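Long-range contacts in probable acetyltransferase (PDB 1NSL), which is a putative N-terminal acetyltransferase of the GNAT family that may act on ribosomal proteins: residues A21-Q32 with F40-A48; Q90-Y99 with L126-C134. All coordinates share one frame; numbering follows the deposited sequence.

Overall arrangement
Both contacts belong to the single GNAT acetyltransferase domain and follow one another along the chain, interaction 1 closing before interaction 2 opens. Their centres lie about 26 Å apart on opposite sides of the centre of the chain, and the nearest atoms are about 6 Å apart, so the two do not touch. Interaction 1, in the helical layer on the sheet, packs helix 21-30 against the loop that leads into helix 48-65; interaction 2 is the parallel pair of strands 94-101 and 130-136 within the mixed sheet. Strand 94-101 connects them, since its Trp100 meets Leu24, Ile28 and Phe40 of interaction 1. Helical layer and sheet are thereby joined, and interaction 2 also reaches a second subunit.

Interaction 1 (A21-Q32 with F40-A48); sequences AERLAELIIQNQ and FFAENPSSA
With CG1 of Ile28 beside the backbone N (chi1 -81°), anti to the carbonyl carbon, and the chain then extended, CD1 reaches the ring of Phe40, whose CG stands anti to the backbone N (chi1 160°). The two side chains meet at about a right angle, Ile28 CD1 lying 3.7 Å from Phe40 CZ. This contact belongs to the helical layer of the GNAT fold: helix 21-30 runs past the irregular segment 40-48, which returns along it to enter helix 48-65.

The other branch of Ile28, CG2, faces Ser46, 3.3 Å from its OG. That hydroxyl oxygen, Ser46 OG, also lies 3.5 Å from Ala25 O. Ser46 CB rests 3.7 Å from Ala25 CB. The small methyl lets the loop backbone come close to the helix, with the CA atoms of Ala25 and Ser46 5.3 Å apart. Ile29 adds a looser touch through CG1 to the same hydroxyl.

Toward the start of the helix the partner becomes Ala48, the first residue of helix 48-65. Its methyl sits over the backbone of Glu22, Ala48 CB being 4.0 Å from Glu22 CA, while the carboxylate of Glu22 forms a salt bridge with Arg52 one turn further along that helix. Ser47 occupies the N-cap position of helix 48-65, its OG bonding to the backbone N of Thr50, and Tyr51 of the same helix packs on Ala21, Ile28 and Ser46, so that it touches both partners of the contact. At the far end, beyond the helix, the chain of Gln32 bends at chi2 (-119°), which places its OE1 3.7 Å from Pro45 CG.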
loop_
_atom_site.group_PDB
_atom_site.type_symbol
_atom_site.label_atom_id
_atom_site.label_comp_id
_atom_site.label_asym_id
_atom_site.label_seq_id
_atom_site.Cartn_x
_atom_site.Cartn_y
_atom_site.Cartn_z
ATOM N N ALA C 21 -6.927 -20.415 11.451
ATOM C CA ALA C 21 -6.875 -20.980 10.079
ATOM C C ALA C 21 -6.908 -22.544 9.914
ATOM O O ALA C 21 -7.775 -23.068 9.194
ATOM C CB ALA C 21 -5.758 -20.346 9.237
ATOM N N GLU C 22 -5.982 -23.282 10.522
ATOM C CA GLU C 22 -6.114 -24.748 10.453
ATOM C C GLU C 22 -7.591 -25.189 10.716
ATOM O O GLU C 22 -8.182 -25.814 9.859
ATOM C CB GLU C 22 -5.101 -25.511 11.359
ATOM C CG GLU C 22 -3.691 -24.904 11.417
ATOM C CD GLU C 22 -3.632 -23.668 12.333
ATOM O OE1 GLU C 22 -3.277 -23.806 13.532
ATOM O OE2 GLU C 22 -3.980 -22.545 11.880
ATOM N N ARG C 23 -8.201 -24.831 11.860
ATOM C CA ARG C 23 -9.567 -25.269 12.146
ATOM C C ARG C 23 -10.592 -24.796 11.121
ATOM O O ARG C 23 -11.460 -25.565 10.743
ATOM C CB ARG C 23 -10.004 -24.952 13.578
ATOM C CG ARG C 23 -9.224 -25.786 14.597
ATOM C CD ARG C 23 -9.533 -25.565 16.125
ATOM N NE ARG C 23 -8.684 -26.361 17.053
ATOM C CZ ARG C 23 -8.834 -26.377 18.390
ATOM N NH1 ARG C 23 -8.037 -27.123 19.158
ATOM N NH2 ARG C 23 -9.800 -25.658 18.971
ATOM N N LEU C 24 -10.494 -23.555 10.656
ATOM C CA LEU C 24 -11.419 -23.076 9.656
ATOM C C LEU C 24 -11.284 -23.897 8.368
ATOM O O LEU C 24 -12.256 -24.392 7.823
ATOM C CB LEU C 24 -11.160 -21.611 9.355
ATOM C CG LEU C 24 -12.138 -20.950 8.390
ATOM C CD1 LEU C 24 -13.486 -21.038 8.993
ATOM C CD2 LEU C 24 -11.815 -19.527 8.176
ATOM N N ALA C 25 -10.076 -24.043 7.876
ATOM C CA ALA C 25 -9.876 -24.749 6.628
ATOM C C ALA C 25 -10.387 -26.192 6.706
ATOM O O ALA C 25 -10.989 -26.715 5.778
ATOM C CB ALA C 25 -8.385 -24.722 6.241
ATOM N N GLU C 26 -10.159 -26.846 7.823
ATOM C CA GLU C 26 -10.591 -28.229 7.932
ATOM C C GLU C 26 -12.112 -28.279 7.944
ATOM O O GLU C 26 -12.740 -29.087 7.257
ATOM C CB GLU C 26 -9.993 -28.844 9.181
ATOM C CG GLU C 26 -10.485 -30.216 9.583
ATOM C CD GLU C 26 -9.719 -30.678 10.808
ATOM O OE1 GLU C 26 -9.112 -29.793 11.477
ATOM O OE2 GLU C 26 -9.676 -31.902 11.083
ATOM N N LEU C 27 -12.704 -27.371 8.697
ATOM C CA LEU C 27 -14.156 -27.287 8.737
ATOM C C LEU C 27 -14.680 -26.993 7.330
ATOM O O LEU C 27 -15.791 -27.342 6.965
ATOM C CB LEU C 27 -14.553 -26.151 9.655
ATOM C CG LEU C 27 -15.487 -26.295 10.825
ATOM C CD1 LEU C 27 -15.387 -27.604 11.485
ATOM C CD2 LEU C 27 -14.984 -25.252 11.775
ATOM N N ILE C 28 -13.870 -26.362 6.507
ATOM C CA ILE C 28 -14.419 -26.020 5.229
ATOM C C ILE C 28 -14.327 -27.165 4.251
ATOM O O ILE C 28 -15.176 -27.285 3.380
ATOM C CB ILE C 28 -13.788 -24.763 4.665
ATOM C CG1 ILE C 28 -14.449 -23.542 5.311
ATOM C CG2 ILE C 28 -13.989 -24.702 3.187
ATOM C CD1 ILE C 28 -13.811 -22.245 4.953
ATOM N N ILE C 29 -13.320 -28.018 4.406
ATOM C CA ILE C 29 -13.128 -29.097 3.455
ATOM C C ILE C 29 -14.132 -30.117 3.841
ATOM O O ILE C 29 -14.594 -30.931 3.029
ATOM C CB ILE C 29 -11.712 -29.724 3.601
ATOM C CG1 ILE C 29 -10.631 -28.657 3.495
ATOM C CG2 ILE C 29 -11.468 -30.749 2.529
ATOM C CD1 ILE C 29 -9.293 -29.045 4.104
ATOM N N GLN C 30 -14.442 -30.089 5.125
ATOM C CA GLN C 30 -15.308 -31.091 5.709
ATOM C C GLN C 30 -16.701 -30.896 5.161
ATOM O O GLN C 30 -17.384 -31.837 4.813
ATOM C CB GLN C 30 -15.295 -30.951 7.209
ATOM C CG GLN C 30 -15.154 -32.227 7.916
ATOM C CD GLN C 30 -14.230 -32.111 9.088
ATOM O OE1 GLN C 30 -14.611 -31.604 10.155
ATOM N NE2 GLN C 30 -12.999 -32.580 8.903
ATOM N N ASN C 31 -17.128 -29.652 5.066
ATOM C CA ASN C 31 -18.386 -29.395 4.414
ATOM C C ASN C 31 -17.949 -28.832 3.117
ATOM O O ASN C 31 -16.789 -28.993 2.765
ATOM C CB ASN C 31 -19.151 -28.418 5.203
ATOM C CG ASN C 31 -19.019 -28.672 6.660
ATOM O OD1 ASN C 31 -19.967 -29.126 7.303
ATOM N ND2 ASN C 31 -17.844 -28.393 7.208
ATOM N N GLN C 32 -18.804 -28.161 2.374
ATOM C CA GLN C 32 -18.265 -27.750 1.092
ATOM C C GLN C 32 -19.065 -28.294 -0.054
ATOM O O GLN C 32 -19.131 -27.707 -1.119
ATOM C CB GLN C 32 -16.874 -28.353 0.955
ATOM C CG GLN C 32 -16.037 -27.706 -0.104
ATOM C CD GLN C 32 -15.616 -28.651 -1.218
ATOM O OE1 GLN C 32 -15.269 -28.191 -2.303
ATOM N NE2 GLN C 32 -15.622 -29.964 -0.956
ATOM N N PHE C 40 -21.630 -19.347 0.551
ATOM C CA PHE C 40 -20.237 -19.028 0.898
ATOM C C PHE C 40 -19.352 -19.991 0.154
ATOM O O PHE C 40 -19.090 -21.096 0.625
ATOM C CB PHE C 40 -19.967 -19.107 2.394
ATOM C CG PHE C 40 -18.521 -19.249 2.746
ATOM C CD1 PHE C 40 -17.895 -18.319 3.599
ATOM C CD2 PHE C 40 -17.780 -20.318 2.263
ATOM C CE1 PHE C 40 -16.512 -18.443 3.952
ATOM C CE2 PHE C 40 -16.436 -20.475 2.611
ATOM C CZ PHE C 40 -15.790 -19.514 3.466
ATOM N N PHE C 41 -18.899 -19.585 -1.021
ATOM C CA PHE C 41 -18.119 -20.491 -1.863
ATOM C C PHE C 41 -16.619 -20.192 -1.901
ATOM O O PHE C 41 -16.221 -19.086 -2.284
ATOM C CB PHE C 41 -18.681 -20.475 -3.289
ATOM N N ALA C 42 -15.771 -21.132 -1.485
ATOM C CA ALA C 42 -14.353 -20.915 -1.814
ATOM C C ALA C 42 -14.205 -21.229 -3.325
ATOM O O ALA C 42 -13.505 -20.496 -4.035
ATOM C CB ALA C 42 -13.385 -21.729 -0.952
ATOM N N GLU C 43 -14.929 -22.252 -3.815
ATOM C CA GLU C 43 -14.862 -22.705 -5.237
ATOM C C GLU C 43 -13.549 -23.493 -5.446
ATOM O O GLU C 43 -13.537 -24.665 -5.855
ATOM C CB GLU C 43 -14.982 -21.513 -6.229
ATOM N N ASN C 44 -12.440 -22.804 -5.204
ATOM C CA ASN C 44 -11.140 -23.429 -5.065
ATOM C C ASN C 44 -10.962 -23.123 -3.586
ATOM O O ASN C 44 -10.463 -22.042 -3.196
ATOM C CB ASN C 44 -10.073 -22.740 -5.912
ATOM N N PRO C 45 -11.334 -24.121 -2.788
ATOM C CA PRO C 45 -11.534 -23.970 -1.350
ATOM C C PRO C 45 -10.264 -23.640 -0.622
ATOM O O PRO C 45 -9.256 -23.247 -1.196
ATOM C CB PRO C 45 -12.052 -25.340 -0.905
ATOM C CG PRO C 45 -12.253 -26.134 -2.182
ATOM C CD PRO C 45 -11.400 -25.522 -3.231
ATOM N N SER C 46 -10.316 -23.839 0.672
ATOM C CA SER C 46 -9.253 -23.454 1.559
ATOM C C SER C 46 -7.871 -24.000 1.325
ATOM O O SER C 46 -7.599 -24.749 0.371
ATOM C CB SER C 46 -9.698 -23.893 2.928
ATOM O OG SER C 46 -10.728 -24.860 2.763
ATOM N N SER C 47 -7.027 -23.629 2.276
ATOM C CA SER C 47 -5.614 -23.914 2.318
ATOM C C SER C 47 -5.237 -23.184 3.563
ATOM O O SER C 47 -5.243 -21.985 3.577
ATOM C CB SER C 47 -4.912 -23.253 1.159
ATOM O OG SER C 47 -3.646 -22.796 1.576
ATOM N N ALA C 48 -4.949 -23.890 4.639
ATOM C CA ALA C 48 -4.670 -23.238 5.927
ATOM C C ALA C 48 -3.683 -22.069 5.842
ATOM O O ALA C 48 -3.765 -21.162 6.654
ATOM C CB ALA C 48 -4.204 -24.252 6.975
#

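Interaction 2 (Q90-Y99 with L126-C134); sequences QVNRKAEIGY and LELNRVAIC
Strands 94-99 and 130-134 run parallel, their short axes 34° apart, the pairing opening at Arg93 O, which accepts from both Asn129 N and Arg130 N, and continuing through Ala132, whose N bonds to Ala95 O (2.9 Å) and whose O accepts from Ile97 N (2.8 Å).

On one face the Lys94 and Arg130 side chains lie side by side, pointing the same way, with CB atoms 3.6 Å apart. CG of Lys94 stands between its backbone N and carbonyl carbon (chi1 61°), and the chain extends beyond it alongside the extended chain of Arg130. Their polar ends have partners outside the pair: Arg130 NH1 reaches Glu154 in a salt bridge and Arg158 O of a second subunit, while Lys94 NZ makes a weak hydrogen bond to Gly160 O of that subunit.

Helix 110-124 links the two strands in a beta-alpha-beta crossover of the GNAT fold. Past Ile97 N the strands part, Ile97 O being 4.5 Å from Cys134 N, consistent with the splay that receives acetyl-CoA in GNAT relatives.

The opposite face, where Ile97 packs on Leu118 of that helix, is apolar. Leu128 CD1 meets Ala95 CB at 3.4 Å, and Ile97 CD1 touches Val131 CG1. Ile97 CB lies 3.8 Å from Ile133 CG1. CD1 of Ile133 comes to the edge of the Tyr99 ring, near its plane, and Tyr99 OH is hydrogen-bonded to Ser142 OG.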
loop_
_atom_site.group_PDB
_atom_site.type_symbol
_atom_site.label_atom_id
_atom_site.label_comp_id
_atom_site.label_asym_id
_atom_site.label_seq_id
_atom_site.Cartn_x
_atom_site.Cartn_y
_atom_site.Cartn_z
ATOM N N GLN C 90 -23.839 2.362 4.335
ATOM C CA GLN C 90 -24.140 3.392 5.336
ATOM C C GLN C 90 -25.062 4.450 4.798
ATOM O O GLN C 90 -25.840 5.037 5.533
ATOM C CB GLN C 90 -22.869 4.075 5.876
ATOM C CG GLN C 90 -22.344 3.530 7.214
ATOM C CD GLN C 90 -23.435 3.472 8.290
ATOM O OE1 GLN C 90 -24.551 3.987 8.095
ATOM N NE2 GLN C 90 -23.121 2.835 9.415
ATOM N N VAL C 91 -25.017 4.688 3.508
ATOM C CA VAL C 91 -25.879 5.730 2.994
ATOM C C VAL C 91 -27.300 5.291 2.985
ATOM O O VAL C 91 -28.175 6.040 3.403
ATOM C CB VAL C 91 -25.528 6.196 1.581
ATOM C CG1 VAL C 91 -26.244 7.507 1.310
ATOM C CG2 VAL C 91 -24.031 6.362 1.449
ATOM N N ASN C 92 -27.574 4.099 2.496
ATOM C CA ASN C 92 -28.976 3.702 2.516
ATOM C C ASN C 92 -29.352 3.074 3.839
ATOM O O ASN C 92 -30.474 2.640 4.045
ATOM C CB ASN C 92 -29.309 2.799 1.340
ATOM C CG ASN C 92 -29.005 3.452 0.019
ATOM O OD1 ASN C 92 -29.629 4.453 -0.378
ATOM N ND2 ASN C 92 -28.026 2.907 -0.661
ATOM N N ARG C 93 -28.371 2.993 4.724
ATOM C CA ARG C 93 -28.650 2.543 6.048
ATOM C C ARG C 93 -29.055 1.079 6.122
ATOM O O ARG C 93 -29.896 0.710 6.947
ATOM C CB ARG C 93 -29.765 3.416 6.604
ATOM C CG ARG C 93 -29.351 4.879 6.784
ATOM C CD ARG C 93 -30.430 5.792 7.365
ATOM N NE ARG C 93 -29.804 7.043 7.783
ATOM C CZ ARG C 93 -30.393 8.030 8.452
ATOM N NH1 ARG C 93 -29.703 9.125 8.754
ATOM N NH2 ARG C 93 -31.662 7.940 8.801
ATOM N N LYS C 94 -28.425 0.239 5.306
ATOM C CA LYS C 94 -28.821 -1.164 5.254
ATOM C C LYS C 94 -27.655 -2.111 5.122
ATOM O O LYS C 94 -26.544 -1.686 4.807
ATOM C CB LYS C 94 -29.675 -1.374 4.028
ATOM C CG LYS C 94 -28.990 -1.076 2.747
ATOM C CD LYS C 94 -29.886 -1.463 1.566
ATOM C CE LYS C 94 -29.211 -1.111 0.223
ATOM N NZ LYS C 94 -30.127 -1.440 -0.861
ATOM N N ALA C 95 -27.888 -3.408 5.272
ATOM C CA ALA C 95 -26.753 -4.340 5.163
ATOM C C ALA C 95 -27.299 -5.748 4.968
ATOM O O ALA C 95 -28.492 -5.935 5.114
ATOM C CB ALA C 95 -25.936 -4.261 6.433
ATOM N N GLU C 96 -26.486 -6.733 4.640
ATOM C CA GLU C 96 -26.973 -8.118 4.675
ATOM C C GLU C 96 -26.283 -9.084 5.669
ATOM O O GLU C 96 -25.155 -8.828 6.107
ATOM C CB GLU C 96 -26.891 -8.698 3.322
ATOM C CG GLU C 96 -27.259 -7.652 2.316
ATOM C CD GLU C 96 -27.046 -8.159 0.929
ATOM O OE1 GLU C 96 -26.825 -9.390 0.798
ATOM O OE2 GLU C 96 -27.092 -7.332 0.002
ATOM N N ILE C 97 -26.984 -10.162 6.058
ATOM C CA ILE C 97 -26.407 -11.190 6.936
ATOM C C ILE C 97 -26.187 -12.557 6.266
ATOM O O ILE C 97 -26.969 -12.990 5.453
ATOM C CB ILE C 97 -27.227 -11.305 8.219
ATOM C CG1 ILE C 97 -26.977 -10.044 9.070
ATOM C CG2 ILE C 97 -26.923 -12.611 9.030
ATOM C CD1 ILE C 97 -27.796 -10.000 10.324
ATOM N N GLY C 98 -25.066 -13.199 6.571
ATOM C CA GLY C 98 -24.787 -14.527 6.037
ATOM C C GLY C 98 -24.275 -15.351 7.186
ATOM O O GLY C 98 -23.984 -14.809 8.234
ATOM N N TYR C 99 -24.173 -16.650 7.016
ATOM C CA TYR C 99 -23.771 -17.489 8.112
ATOM C C TYR C 99 -23.735 -18.860 7.545
ATOM O O TYR C 99 -24.407 -19.102 6.599
ATOM C CB TYR C 99 -24.856 -17.445 9.182
ATOM C CG TYR C 99 -26.275 -17.532 8.625
ATOM C CD1 TYR C 99 -26.733 -18.688 8.025
ATOM C CD2 TYR C 99 -27.140 -16.454 8.703
ATOM C CE1 TYR C 99 -27.968 -18.764 7.513
ATOM C CE2 TYR C 99 -28.418 -16.526 8.195
ATOM C CZ TYR C 99 -28.820 -17.689 7.589
ATOM O OH TYR C 99 -30.078 -17.826 7.054
ATOM N N LEU C 126 -24.979 0.530 14.580
ATOM C CA LEU C 126 -24.629 1.096 13.295
ATOM C C LEU C 126 -25.851 1.915 12.946
ATOM O O LEU C 126 -25.829 2.726 11.998
ATOM C CB LEU C 126 -24.337 0.045 12.253
ATOM C CG LEU C 126 -23.346 -1.002 12.713
ATOM C CD1 LEU C 126 -23.113 -2.045 11.609
ATOM C CD2 LEU C 126 -22.069 -0.367 13.127
ATOM N N GLU C 127 -26.895 1.698 13.755
ATOM C CA GLU C 127 -28.170 2.369 13.591
ATOM C C GLU C 127 -28.750 2.211 12.202
ATOM O O GLU C 127 -29.337 3.170 11.698
ATOM C CB GLU C 127 -28.006 3.850 13.860
ATOM C CG GLU C 127 -27.819 4.124 15.329
ATOM C CD GLU C 127 -27.616 5.584 15.619
ATOM O OE1 GLU C 127 -27.343 6.379 14.679
ATOM O OE2 GLU C 127 -27.729 5.930 16.807
ATOM N N LEU C 128 -28.580 1.037 11.591
ATOM C CA LEU C 128 -29.108 0.768 10.268
ATOM C C LEU C 128 -30.593 0.719 10.320
ATOM O O LEU C 128 -31.176 0.480 11.372
ATOM C CB LEU C 128 -28.694 -0.630 9.768
ATOM C CG LEU C 128 -27.190 -0.821 9.671
ATOM C CD1 LEU C 128 -26.895 -1.966 8.786
ATOM C CD2 LEU C 128 -26.596 0.466 9.125
ATOM N N ASN C 129 -31.196 0.831 9.144
ATOM C CA ASN C 129 -32.639 0.789 9.041
ATOM C C ASN C 129 -33.111 -0.551 8.498
ATOM O O ASN C 129 -34.151 -1.083 8.881
ATOM C CB ASN C 129 -33.141 1.934 8.174
ATOM C CG ASN C 129 -34.631 1.981 8.099
ATOM O OD1 ASN C 129 -35.223 1.736 7.038
ATOM N ND2 ASN C 129 -35.265 2.290 9.227
ATOM N N ARG C 130 -32.315 -1.141 7.648
ATOM C CA ARG C 130 -32.781 -2.324 6.985
ATOM C C ARG C 130 -31.771 -3.437 7.210
ATOM O O ARG C 130 -30.609 -3.197 7.311
ATOM C CB ARG C 130 -32.928 -1.958 5.504
ATOM C CG ARG C 130 -32.986 -3.107 4.547
ATOM C CD ARG C 130 -33.161 -2.724 3.074
ATOM N NE ARG C 130 -32.834 -3.901 2.258
ATOM C CZ ARG C 130 -33.727 -4.791 1.874
ATOM N NH1 ARG C 130 -34.996 -4.611 2.205
ATOM N NH2 ARG C 130 -33.369 -5.841 1.157
ATOM N N VAL C 131 -32.178 -4.665 7.353
ATOM C CA VAL C 131 -31.166 -5.706 7.360
ATOM C C VAL C 131 -31.709 -6.818 6.492
ATOM O O VAL C 131 -32.925 -7.129 6.579
ATOM C CB VAL C 131 -30.888 -6.177 8.745
ATOM C CG1 VAL C 131 -30.431 -7.543 8.724
ATOM C CG2 VAL C 131 -29.813 -5.302 9.327
ATOM N N ALA C 132 -30.910 -7.396 5.597
ATOM C CA ALA C 132 -31.519 -8.480 4.813
ATOM C C ALA C 132 -30.797 -9.776 4.968
ATOM O O ALA C 132 -29.647 -9.807 5.428
ATOM C CB ALA C 132 -31.613 -8.116 3.363
ATOM N N ILE C 133 -31.460 -10.852 4.593
ATOM C CA ILE C 133 -30.811 -12.137 4.542
ATOM C C ILE C 133 -31.256 -12.823 3.269
ATOM O O ILE C 133 -32.431 -12.807 2.907
ATOM C CB ILE C 133 -31.251 -13.009 5.698
ATOM C CG1 ILE C 133 -30.518 -12.671 6.993
ATOM C CG2 ILE C 133 -31.053 -14.485 5.372
ATOM C CD1 ILE C 133 -31.206 -13.363 8.236
ATOM N N CYS C 134 -30.340 -13.455 2.561
ATOM C CA CYS C 134 -30.817 -14.147 1.409
ATOM C C CYS C 134 -30.381 -15.600 1.407
ATOM O O CYS C 134 -29.554 -16.000 2.211
ATOM C CB CYS C 134 -30.508 -13.357 0.164
ATOM S SG CYS C 134 -28.930 -13.633 -0.448
#